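Local coordinates for sensor protein (Shewanella sp. W3-18-1, PDB 3MYF) that probably relays phosphoryl groups through the histidine-containing phosphotransfer (HPt) domain of a hybrid sensor histidine kinase, at residues Arg73-Ile78 with Leu96-Glu101. Numbering follows the deposited sequence.
Sequences RLCQEI and LELLDE
In the helical bundle of this HPt domain, L74 of helix 69-83 meets E97 and L98 of helix 92-116 where the two helices pack almost antiparallel, their local axes 10.0 Å apart and 153° between directions. L74 CD1 rests on the backbone of L98, 3.7 Å from its CA, and also touches CG of E97, while CD2 lies against the carboxylate of E97, 3.7 Å from OE1, the two side chains crossing at about a right angle. L98 answers from the other helix: chi1 of 175° sets its CG anti to the backbone N, and beyond it CD1 lies 4.0 Å from L74 CB and also touches C75 SG, while CD2 meets I78 CD1 at 3.9 Å. An alanine in place of L74 would probably open a gap beside the L98 backbone and remove the methyls packed against the E97 side chain. Above this apolar layer runs a salt-bridge network, which depends on the one of two R73 conformers described here. In it R73, its chain bent at chi3, gives NH2 to E77 OE1 (2.8 Å), which lies in the guanidinium plane, and L74 CG sits under one guanidinium face, toward its rim. The direct R73 NH1 to E97 OE2 salt bridge is long, 3.6 Å, with a water lying between the two groups. A second water donates to E97 OE1 and, weakly, to E77 OE2. The carboxylates of E77 and E97 carry like charges, and the guanidinium near both would be expected to ease their repulsion. Beneath these polar groups the contact continues into the bundle core: C75 touches L59 and H60 of helix 49-63, and L98 reaches both I56 of that helix and I40 of helix 19-46.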
# COMPACT_ATOMS: atom_id res chain seq x y z
N ARG A 73 -3.33 15.86 8.48
CA ARG A 73 -3.02 16.83 9.51
C ARG A 73 -2.56 16.13 10.79
O ARG A 73 -1.53 16.49 11.39
CB ARG A 73 -4.24 17.69 9.82
CG ARG A 73 -4.07 18.57 11.06
CD ARG A 73 -5.23 19.50 11.22
NE ARG A 73 -6.45 18.82 11.61
CZ ARG A 73 -6.73 18.41 12.85
NH1 ARG A 73 -7.89 17.81 13.10
NH2 ARG A 73 -5.85 18.58 13.82
N LEU A 74 -3.34 15.13 11.20
CA LEU A 74 -3.04 14.40 12.45
C LEU A 74 -1.69 13.71 12.34
O LEU A 74 -0.89 13.78 13.29
CB LEU A 74 -4.17 13.42 12.79
CG LEU A 74 -5.49 14.11 13.27
CD1 LEU A 74 -6.58 13.08 13.47
CD2 LEU A 74 -5.34 14.93 14.57
N CYS A 75 -1.41 13.09 11.19
CA CYS A 75 -0.10 12.44 10.97
C CYS A 75 1.03 13.47 11.00
O CYS A 75 2.08 13.19 11.56
CB CYS A 75 -0.06 11.63 9.67
SG CYS A 75 -0.99 10.10 9.76
N GLN A 76 0.80 14.65 10.43
CA GLN A 76 1.80 15.71 10.46
C GLN A 76 2.14 16.14 11.90
O GLN A 76 3.31 16.21 12.25
CB GLN A 76 1.37 16.91 9.61
CG GLN A 76 2.48 17.91 9.28
CD GLN A 76 2.86 18.84 10.43
OE1 GLN A 76 2.01 19.22 11.25
NE2 GLN A 76 4.13 19.22 10.48
N GLU A 77 1.11 16.43 12.71
CA GLU A 77 1.31 16.87 14.11
C GLU A 77 2.03 15.79 14.92
O GLU A 77 2.98 16.08 15.67
CB GLU A 77 -0.04 17.13 14.79
CG GLU A 77 -0.91 18.27 14.24
CD GLU A 77 -2.34 18.17 14.77
OE1 GLU A 77 -3.15 19.05 14.43
OE2 GLU A 77 -2.66 17.19 15.50
N ILE A 78 1.58 14.55 14.76
CA ILE A 78 2.11 13.42 15.51
C ILE A 78 3.56 13.14 15.09
O ILE A 78 4.45 13.10 15.95
CB ILE A 78 1.23 12.14 15.39
CG1 ILE A 78 -0.14 12.38 16.07
CG2 ILE A 78 1.92 10.94 16.06
CD1 ILE A 78 -1.25 11.38 15.69
N LEU A 96 -5.35 9.05 19.70
CA LEU A 96 -6.73 8.55 19.84
C LEU A 96 -7.64 9.16 18.78
O LEU A 96 -8.52 8.48 18.21
CB LEU A 96 -7.30 8.80 21.25
CG LEU A 96 -6.79 7.94 22.43
CD1 LEU A 96 -7.35 8.41 23.77
CD2 LEU A 96 -7.09 6.44 22.24
N GLU A 97 -7.45 10.46 18.53
CA GLU A 97 -8.20 11.15 17.50
C GLU A 97 -7.86 10.55 16.14
O GLU A 97 -8.74 10.40 15.28
CB GLU A 97 -7.86 12.63 17.50
CG GLU A 97 -8.79 13.46 16.64
CD GLU A 97 -8.42 14.93 16.66
OE1 GLU A 97 -7.54 15.31 17.50
OE2 GLU A 97 -9.00 15.70 15.86
N LEU A 98 -6.59 10.24 15.93
CA LEU A 98 -6.18 9.62 14.67
C LEU A 98 -6.81 8.25 14.47
O LEU A 98 -7.30 7.93 13.36
CB LEU A 98 -4.67 9.53 14.52
CG LEU A 98 -4.18 8.77 13.27
CD1 LEU A 98 -4.46 9.54 11.96
CD2 LEU A 98 -2.70 8.50 13.43
N LEU A 99 -6.81 7.43 15.52
CA LEU A 99 -7.42 6.09 15.42
C LEU A 99 -8.89 6.18 15.06
O LEU A 99 -9.37 5.44 14.19
CB LEU A 99 -7.25 5.31 16.73
CG LEU A 99 -5.84 4.80 16.98
CD1 LEU A 99 -5.71 4.31 18.43
CD2 LEU A 99 -5.48 3.70 15.99
N ASP A 100 -9.61 7.09 15.72
CA ASP A 100 -11.03 7.30 15.42
C ASP A 100 -11.21 7.71 13.95
O ASP A 100 -12.13 7.22 13.27
CB ASP A 100 -11.61 8.37 16.35
CG ASP A 100 -13.08 8.61 16.11
OD1 ASP A 100 -13.43 9.63 15.49
OD2 ASP A 100 -13.89 7.76 16.52
N GLU A 101 -10.34 8.59 13.48
CA GLU A 101 -10.36 9.02 12.09
C GLU A 101 -10.10 7.88 11.09
O GLU A 101 -10.73 7.84 10.05
CB GLU A 101 -9.38 10.18 11.86
CG GLU A 101 -9.42 10.83 10.45
CD GLU A 101 -10.75 11.48 10.09
OE1 GLU A 101 -11.57 11.79 10.98
OE2 GLU A 101 -10.98 11.72 8.90
O HOH W 1 -7.69 17.88 15.73
O HOH W 2 -5.59 17.38 17.11